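Local coordinates for adenylate isopentenyltransferase (Humulus lupulus, PDB 3A8T), which transfers the isopentenyl group of dimethylallyl diphosphate to ATP, ADP or AMP, a reaction of cytokinin biosynthesis in hop, at residues I58-A61 and A62-L66; E319-E322 and K323-E327; S329-I332 and V333-L337. All coordinates share one frame; numbering follows the deposited sequence.

Contact 1: residues I58-A61 and A62-L66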
loop_
_atom_site.group_PDB
_atom_site.type_symbol
_atom_site.label_atom_id
_atom_site.label_comp_id
_atom_site.label_asym_id
_atom_site.label_seq_id
_atom_site.Cartn_x
_atom_site.Cartn_y
_atom_site.Cartn_z
ATOM N N ILE A 58 6.469 -5.092 -10.871
ATOM C CA ILE A 58 6.350 -4.899 -12.298
ATOM C C ILE A 58 7.701 -5.054 -12.987
ATOM O O ILE A 58 7.786 -5.672 -14.003
ATOM C CB ILE A 58 5.715 -3.538 -12.656
ATOM C CG1 ILE A 58 4.402 -3.350 -11.908
ATOM C CG2 ILE A 58 5.462 -3.488 -14.201
ATOM C CD1 ILE A 58 3.440 -4.506 -12.014
ATOM N N ASP A 59 8.760 -4.524 -12.425
ATOM C CA ASP A 59 10.070 -4.716 -13.033
ATOM C C ASP A 59 10.436 -6.198 -13.130
ATOM O O ASP A 59 10.974 -6.646 -14.114
ATOM C CB ASP A 59 11.164 -3.989 -12.233
ATOM C CG ASP A 59 11.121 -2.445 -12.406
ATOM O OD1 ASP A 59 10.693 -1.964 -13.483
ATOM O OD2 ASP A 59 11.556 -1.713 -11.484
ATOM N N LEU A 60 10.127 -6.969 -12.109
ATOM C CA LEU A 60 10.437 -8.391 -12.115
ATOM C C LEU A 60 9.671 -9.150 -13.182
ATOM O O LEU A 60 10.078 -10.216 -13.576
ATOM C CB LEU A 60 10.102 -9.009 -10.735
ATOM C CG LEU A 60 11.036 -8.667 -9.546
ATOM C CD1 LEU A 60 10.410 -9.096 -8.281
ATOM C CD2 LEU A 60 12.419 -9.356 -9.684
ATOM N N ALA A 61 8.553 -8.598 -13.644
ATOM C CA ALA A 61 7.713 -9.266 -14.626
ATOM C C ALA A 61 8.404 -9.259 -15.955
ATOM O O ALA A 61 8.134 -10.112 -16.780
ATOM C CB ALA A 61 6.312 -8.577 -14.729
ATOM N N ALA A 62 9.290 -8.295 -16.174
ATOM C CA ALA A 62 9.997 -8.290 -17.441
ATOM C C ALA A 62 11.011 -9.489 -17.516
ATOM O O ALA A 62 11.469 -9.823 -18.601
ATOM C CB ALA A 62 10.735 -6.939 -17.654
ATOM N N HIS A 63 11.297 -10.128 -16.378
ATOM C CA HIS A 63 12.268 -11.225 -16.277
ATOM C C HIS A 63 11.655 -12.558 -15.988
ATOM O O HIS A 63 12.219 -13.590 -16.298
ATOM C CB HIS A 63 13.245 -10.989 -15.123
ATOM C CG HIS A 63 14.134 -9.808 -15.316
ATOM N ND1 HIS A 63 15.426 -9.927 -15.761
ATOM C CD2 HIS A 63 13.883 -8.482 -15.223
ATOM C CE1 HIS A 63 15.933 -8.721 -15.945
ATOM N NE2 HIS A 63 15.014 -7.828 -15.625
ATOM N N PHE A 64 10.509 -12.520 -15.339
ATOM C CA PHE A 64 9.805 -13.708 -14.945
ATOM C C PHE A 64 8.321 -13.648 -15.220
ATOM O O PHE A 64 7.645 -12.725 -14.796
ATOM C CB PHE A 64 9.975 -13.912 -13.455
ATOM C CG PHE A 64 11.402 -13.946 -13.004
ATOM C CD1 PHE A 64 12.211 -15.049 -13.297
ATOM C CD2 PHE A 64 11.943 -12.867 -12.307
ATOM C CE1 PHE A 64 13.527 -15.073 -12.913
ATOM C CE2 PHE A 64 13.274 -12.874 -11.910
ATOM C CZ PHE A 64 14.070 -13.975 -12.212
ATOM N N PRO A 65 7.794 -14.650 -15.923
ATOM C CA PRO A 65 6.346 -14.633 -16.180
ATOM C C PRO A 65 5.647 -14.672 -14.799
ATOM O O PRO A 65 5.800 -15.623 -14.026
ATOM C CB PRO A 65 6.113 -15.905 -17.011
ATOM C CG PRO A 65 7.301 -16.809 -16.650
ATOM C CD PRO A 65 8.456 -15.860 -16.471
ATOM N N LEU A 66 4.901 -13.632 -14.464
ATOM C CA LEU A 66 4.281 -13.639 -13.154
ATOM C C LEU A 66 2.947 -12.893 -13.104
ATOM O O LEU A 66 2.517 -12.308 -14.082
ATOM C CB LEU A 66 5.306 -13.124 -12.112
ATOM C CG LEU A 66 5.700 -11.651 -12.095
ATOM C CD1 LEU A 66 4.625 -10.868 -11.387
ATOM C CD2 LEU A 66 7.044 -11.448 -11.405
#

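Contact 2: residues E319-E322 and K323-E327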
loop_
_atom_site.group_PDB
_atom_site.type_symbol
_atom_site.label_atom_id
_atom_site.label_comp_id
_atom_site.label_asym_id
_atom_site.label_seq_id
_atom_site.Cartn_x
_atom_site.Cartn_y
_atom_site.Cartn_z
ATOM N N GLU A 319 18.401 4.571 -12.407
ATOM C CA GLU A 319 19.726 4.007 -12.438
ATOM C C GLU A 319 20.050 3.259 -11.133
ATOM O O GLU A 319 20.507 2.117 -11.137
ATOM C CB GLU A 319 20.782 5.116 -12.656
ATOM C CG GLU A 319 20.833 5.721 -14.066
ATOM C CD GLU A 319 22.136 6.539 -14.364
ATOM O OE1 GLU A 319 22.331 6.958 -15.545
ATOM O OE2 GLU A 319 22.971 6.768 -13.438
ATOM N N ILE A 320 19.804 3.951 -10.030
ATOM C CA ILE A 320 20.109 3.486 -8.685
ATOM C C ILE A 320 19.308 2.277 -8.307
ATOM O O ILE A 320 19.844 1.284 -7.858
ATOM C CB ILE A 320 19.904 4.669 -7.690
ATOM C CG1 ILE A 320 20.944 5.785 -8.048
ATOM C CG2 ILE A 320 20.032 4.178 -6.283
ATOM C CD1 ILE A 320 20.579 7.234 -7.799
ATOM N N TRP A 321 18.015 2.379 -8.516
ATOM C CA TRP A 321 17.095 1.299 -8.274
ATOM C C TRP A 321 17.456 0.040 -9.088
ATOM O O TRP A 321 17.387 -1.080 -8.603
ATOM C CB TRP A 321 15.701 1.838 -8.639
ATOM C CG TRP A 321 14.591 0.851 -8.629
ATOM C CD1 TRP A 321 14.118 0.129 -9.696
ATOM C CD2 TRP A 321 13.737 0.545 -7.534
ATOM N NE1 TRP A 321 13.006 -0.582 -9.330
ATOM C CE2 TRP A 321 12.755 -0.350 -8.007
ATOM C CE3 TRP A 321 13.706 0.932 -6.192
ATOM C CZ2 TRP A 321 11.752 -0.855 -7.183
ATOM C CZ3 TRP A 321 12.712 0.431 -5.382
ATOM C CH2 TRP A 321 11.752 -0.445 -5.870
ATOM N N GLU A 322 17.864 0.232 -10.330
ATOM C CA GLU A 322 18.201 -0.867 -11.209
ATOM C C GLU A 322 19.329 -1.623 -10.565
ATOM O O GLU A 322 19.249 -2.816 -10.384
ATOM C CB GLU A 322 18.618 -0.318 -12.587
ATOM C CG GLU A 322 18.105 -1.158 -13.771
ATOM C CD GLU A 322 17.429 -0.335 -14.916
ATOM O OE1 GLU A 322 18.180 0.379 -15.629
ATOM O OE2 GLU A 322 16.165 -0.414 -15.108
ATOM N N LYS A 323 20.368 -0.893 -10.172
ATOM C CA LYS A 323 21.547 -1.469 -9.539
ATOM C C LYS A 323 21.349 -1.934 -8.113
ATOM O O LYS A 323 21.763 -3.021 -7.764
ATOM C CB LYS A 323 22.711 -0.466 -9.545
ATOM C CG LYS A 323 23.220 -0.106 -10.916
ATOM C CD LYS A 323 24.244 1.044 -10.911
ATOM C CE LYS A 323 25.528 0.733 -10.056
ATOM N NZ LYS A 323 26.390 -0.431 -10.526
ATOM N N GLN A 324 20.710 -1.125 -7.290
ATOM C CA GLN A 324 20.581 -1.496 -5.887
ATOM C C GLN A 324 19.415 -2.339 -5.434
ATOM O O GLN A 324 19.490 -3.017 -4.410
ATOM C CB GLN A 324 20.656 -0.233 -5.011
ATOM C CG GLN A 324 21.936 0.581 -5.239
ATOM C CD GLN A 324 22.174 1.678 -4.186
ATOM O OE1 GLN A 324 23.306 2.133 -4.017
ATOM N NE2 GLN A 324 21.119 2.097 -3.472
ATOM N N VAL A 325 18.344 -2.316 -6.202
ATOM C CA VAL A 325 17.131 -3.023 -5.814
ATOM C C VAL A 325 16.734 -4.103 -6.791
ATOM O O VAL A 325 16.502 -5.213 -6.416
ATOM C CB VAL A 325 15.952 -2.005 -5.696
ATOM C CG1 VAL A 325 14.694 -2.708 -5.300
ATOM C CG2 VAL A 325 16.305 -0.881 -4.717
ATOM N N LEU A 326 16.666 -3.756 -8.062
ATOM C CA LEU A 326 16.263 -4.713 -9.047
ATOM C C LEU A 326 17.273 -5.784 -9.335
ATOM O O LEU A 326 16.950 -6.915 -9.160
ATOM C CB LEU A 326 15.814 -3.992 -10.339
ATOM C CG LEU A 326 15.237 -4.881 -11.457
ATOM C CD1 LEU A 326 13.959 -5.631 -10.980
ATOM C CD2 LEU A 326 14.977 -4.023 -12.719
ATOM N N GLU A 327 18.493 -5.460 -9.749
ATOM C CA GLU A 327 19.471 -6.525 -10.079
ATOM C C GLU A 327 19.567 -7.572 -8.970
ATOM O O GLU A 327 19.479 -8.762 -9.238
ATOM C CB GLU A 327 20.840 -5.922 -10.488
ATOM C CG GLU A 327 22.079 -6.199 -9.554
ATOM C CD GLU A 327 23.293 -5.171 -9.780
ATOM O OE1 GLU A 327 23.796 -4.622 -8.749
ATOM O OE2 GLU A 327 23.727 -4.906 -10.967
#

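Contact 3: residues S329-I332 and V333-L337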
loop_
_atom_site.group_PDB
_atom_site.type_symbol
_atom_site.label_atom_id
_atom_site.label_comp_id
_atom_site.label_asym_id
_atom_site.label_seq_id
_atom_site.Cartn_x
_atom_site.Cartn_y
_atom_site.Cartn_z
ATOM N N SER A 329 17.319 -8.445 -6.642
ATOM C CA SER A 329 16.053 -9.218 -6.589
ATOM C C SER A 329 15.978 -10.260 -7.720
ATOM O O SER A 329 15.541 -11.368 -7.473
ATOM C CB SER A 329 14.815 -8.312 -6.731
ATOM O OG SER A 329 14.769 -7.270 -5.779
ATOM N N VAL A 330 16.382 -9.881 -8.940
ATOM C CA VAL A 330 16.326 -10.794 -10.080
ATOM C C VAL A 330 17.109 -12.060 -9.722
ATOM O O VAL A 330 16.584 -13.186 -9.877
ATOM C CB VAL A 330 16.897 -10.131 -11.384
ATOM C CG1 VAL A 330 17.140 -11.175 -12.466
ATOM C CG2 VAL A 330 15.963 -9.126 -11.896
ATOM N N LYS A 331 18.330 -11.857 -9.201
ATOM C CA LYS A 331 19.199 -12.939 -8.777
ATOM C C LYS A 331 18.549 -13.829 -7.702
ATOM O O LYS A 331 18.547 -15.071 -7.800
ATOM C CB LYS A 331 20.504 -12.391 -8.227
ATOM C CG LYS A 331 21.345 -11.690 -9.230
ATOM C CD LYS A 331 22.245 -10.653 -8.570
ATOM C CE LYS A 331 23.402 -11.275 -7.789
ATOM N NZ LYS A 331 24.518 -10.288 -7.440
ATOM N N ILE A 332 18.002 -13.206 -6.670
ATOM C CA ILE A 332 17.372 -13.983 -5.619
ATOM C C ILE A 332 16.201 -14.798 -6.203
ATOM O O ILE A 332 16.110 -15.973 -5.966
ATOM C CB ILE A 332 16.844 -13.050 -4.485
ATOM C CG1 ILE A 332 18.007 -12.364 -3.774
ATOM C CG2 ILE A 332 15.979 -13.828 -3.475
ATOM C CD1 ILE A 332 17.552 -11.186 -2.831
ATOM N N VAL A 333 15.323 -14.174 -6.987
ATOM C CA VAL A 333 14.145 -14.881 -7.503
ATOM C C VAL A 333 14.567 -15.995 -8.419
ATOM O O VAL A 333 14.076 -17.103 -8.358
ATOM C CB VAL A 333 13.226 -13.922 -8.236
ATOM C CG1 VAL A 333 12.210 -14.682 -9.037
ATOM C CG2 VAL A 333 12.593 -13.013 -7.261
ATOM N N SER A 334 15.505 -15.664 -9.268
ATOM C CA SER A 334 16.105 -16.604 -10.177
ATOM C C SER A 334 16.570 -17.858 -9.420
ATOM O O SER A 334 16.311 -18.979 -9.839
ATOM C CB SER A 334 17.287 -15.919 -10.825
ATOM O OG SER A 334 17.509 -16.457 -12.088
ATOM N N ARG A 335 17.245 -17.694 -8.292
ATOM C CA ARG A 335 17.681 -18.888 -7.594
ATOM C C ARG A 335 16.555 -19.653 -6.896
ATOM O O ARG A 335 16.640 -20.867 -6.697
ATOM C CB ARG A 335 18.769 -18.515 -6.614
ATOM C CG ARG A 335 19.980 -17.960 -7.328
ATOM C CD ARG A 335 20.890 -17.307 -6.321
ATOM N NE ARG A 335 22.038 -16.665 -6.923
ATOM C CZ ARG A 335 22.711 -15.700 -6.311
ATOM N NH1 ARG A 335 22.292 -15.310 -5.103
ATOM N NH2 ARG A 335 23.797 -15.141 -6.885
ATOM N N PHE A 336 15.512 -18.920 -6.534
ATOM C CA PHE A 336 14.334 -19.433 -5.859
ATOM C C PHE A 336 13.510 -20.236 -6.880
ATOM O O PHE A 336 12.845 -21.221 -6.530
ATOM C CB PHE A 336 13.506 -18.243 -5.357
ATOM C CG PHE A 336 12.119 -18.598 -4.899
ATOM C CD1 PHE A 336 11.920 -19.447 -3.810
ATOM C CD2 PHE A 336 10.999 -18.005 -5.499
ATOM C CE1 PHE A 336 10.641 -19.707 -3.306
ATOM C CE2 PHE A 336 9.685 -18.256 -4.998
ATOM C CZ PHE A 336 9.520 -19.109 -3.898
ATOM N N LEU A 337 13.538 -19.826 -8.143
ATOM C CA LEU A 337 12.766 -20.555 -9.125
ATOM C C LEU A 337 13.389 -21.886 -9.551
ATOM O O LEU A 337 12.705 -22.784 -10.076
ATOM C CB LEU A 337 12.500 -19.671 -10.322
ATOM C CG LEU A 337 11.551 -18.558 -9.920
ATOM C CD1 LEU A 337 11.180 -17.744 -11.136
ATOM C CD2 LEU A 337 10.312 -19.159 -9.271
#

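Contact 1: residues I58-A61 and A62-L66
The His63 imidazole meets the backbone of Asp59 at its edge: CD2 lies 3.6 Å from Asp59 O, near the ring plane. The phenyl ring of Phe64 has CB of His63 over one face, offset toward the rim, and its CE2 reaches CD2 of Leu60 at 4.2 Å. With CG of Phe64 anti to its carbonyl carbon (chi1 -55°), the ring stands beside the carbonyl oxygen of Leu60. That oxygen is gripped twice. Phe64 N donates to Leu60 O at 2.9 Å in the carbonyl plane, whereas His63 N comes to the same atom from above that plane, at 3.1 Å. One residue earlier, Asp59 O accepts Ala62 N at 3.1 Å, from above its carbonyl plane. These bonds turn the chain from the helix toward the strand, and the extended backbone of Phe64 and Pro65 then brings Leu66 back against Leu60 and Ala61. CD2 of Leu66 lies 4.0 Å from CB of Leu60, while its CG packs against CB of Ala61 at 4.1 Å, so the first strand residue packs against the preceding turn. The carboxylate of Asp59 points elsewhere, to the indole NE1 of Trp321. The whole forms the turn between helix 53-61, which follows the ATP-binding loop, and strand 66-70 of the parallel sheet; helix 315-338 runs alongside, its Val333 and Leu337 touching Phe64.

Contact 2: residues E319-E322 and K323-E327
Helix 315-338 widens here into a pi-type turn at residues 323-326, and the carbonyl of Trp321 marks the change. Before it the spacing is regular, with Lys323 N bonded to Glu319 O and Gln324 N to Ile320 O at 2.6 Å. Trp321 O then takes two amides: Val325 N donates at 2.9 Å, tilted from the carbonyl plane, and Leu326 N at 2.8 Å in a nearly straight bond of 172°. Glu327 N keeps the five-residue spacing, on Glu322 O. The indole of Trp321 swings out with CG anti to the backbone N (chi1 173°). CG1 of Val325 sits over one face of the six-membered ring, 3.6 Å from its centroid, a CH-pi contact, while CG2 of Val325 meets CE3 of Trp321 at 3.5 Å. Alongside, Gln324 runs parallel to Ile320, its NE2 3.7 Å from Ile320 CG2. Beyond the bond from NE1 to Asp59, the indole touches Arg55 and Leu56 of helix 53-61. Lys323, an ATP-binding residue, bends away at its last two torsions. The shift from i+4 to i+5 partners, with Trp321 O shared by two amides, is that of a pi-bulge in an alpha-helix.

Contact 3: residues S329-I332 and V333-L337
Arg335 lays its aliphatic chain over the carbonyl of Lys331, CG coming within 3.3 Å of Lys331 O. The same oxygen accepts the backbone amide of Arg335 at 3.0 Å, with the donor tilted 25° from the carbonyl plane. CG of Arg335 is anti to its carbonyl carbon (chi1 -63°), and the chain then runs out extended to NE, carrying the guanidinium alongside the lysine. The two side chains point the same way, and Lys331 CB lies over one face of the guanidinium. Lys331 bends at chi3, which places its CE 4.0 Å from Arg335 NH2. The charged ends remain further apart, with Lys331 NZ 4.9 Å from Arg335 NH2; their like charges would probably disfavour a closer approach.

This is a regular alpha-helical stretch near the C-terminal end of helix 315-338, with successive i to i+4 bonds. Val333 N donates to Ser329 O at 2.9 Å, in a bond that is almost straight at 171°, and the next residue, Ser334, donates to Val330 O at 2.8 Å. Phe336 N to Ile332 O and Leu337 N to Val333 O carry the series on.

Away from the charged pair, Val333 turns CG2 back over the preceding turn, 3.4 Å from Ser329 O. Ser329 has its hydroxyl bonded to the carbonyl of Val325, one turn earlier. Ile332 touches Cys176 and Leu178 of strand 174-181 and Arg297 of strand 296-300, and Phe336 also rests on Cys176. The Phe336 ring takes a cation-pi contact from Lys41, whose NZ also bonds to Phe336 O.

Overall arrangement
Along the chain, contact 1 comes first, where helix 53-61 gives way to strand 66-70; contacts 2 and 3 come much later, as successive parts of helix 315-338. The centre of contact 1 lies about 15 Å from that of contact 2 and 11 Å from that of contact 3, with the centres of contacts 2 and 3 also 15 Å apart. Helix 315-338 meets residues 58-66 at two places: one polar link near Trp321 and an apolar patch round Phe64 join them. The C-terminal helix is thereby joined to the P-loop helix and the turn leading into the parallel sheet.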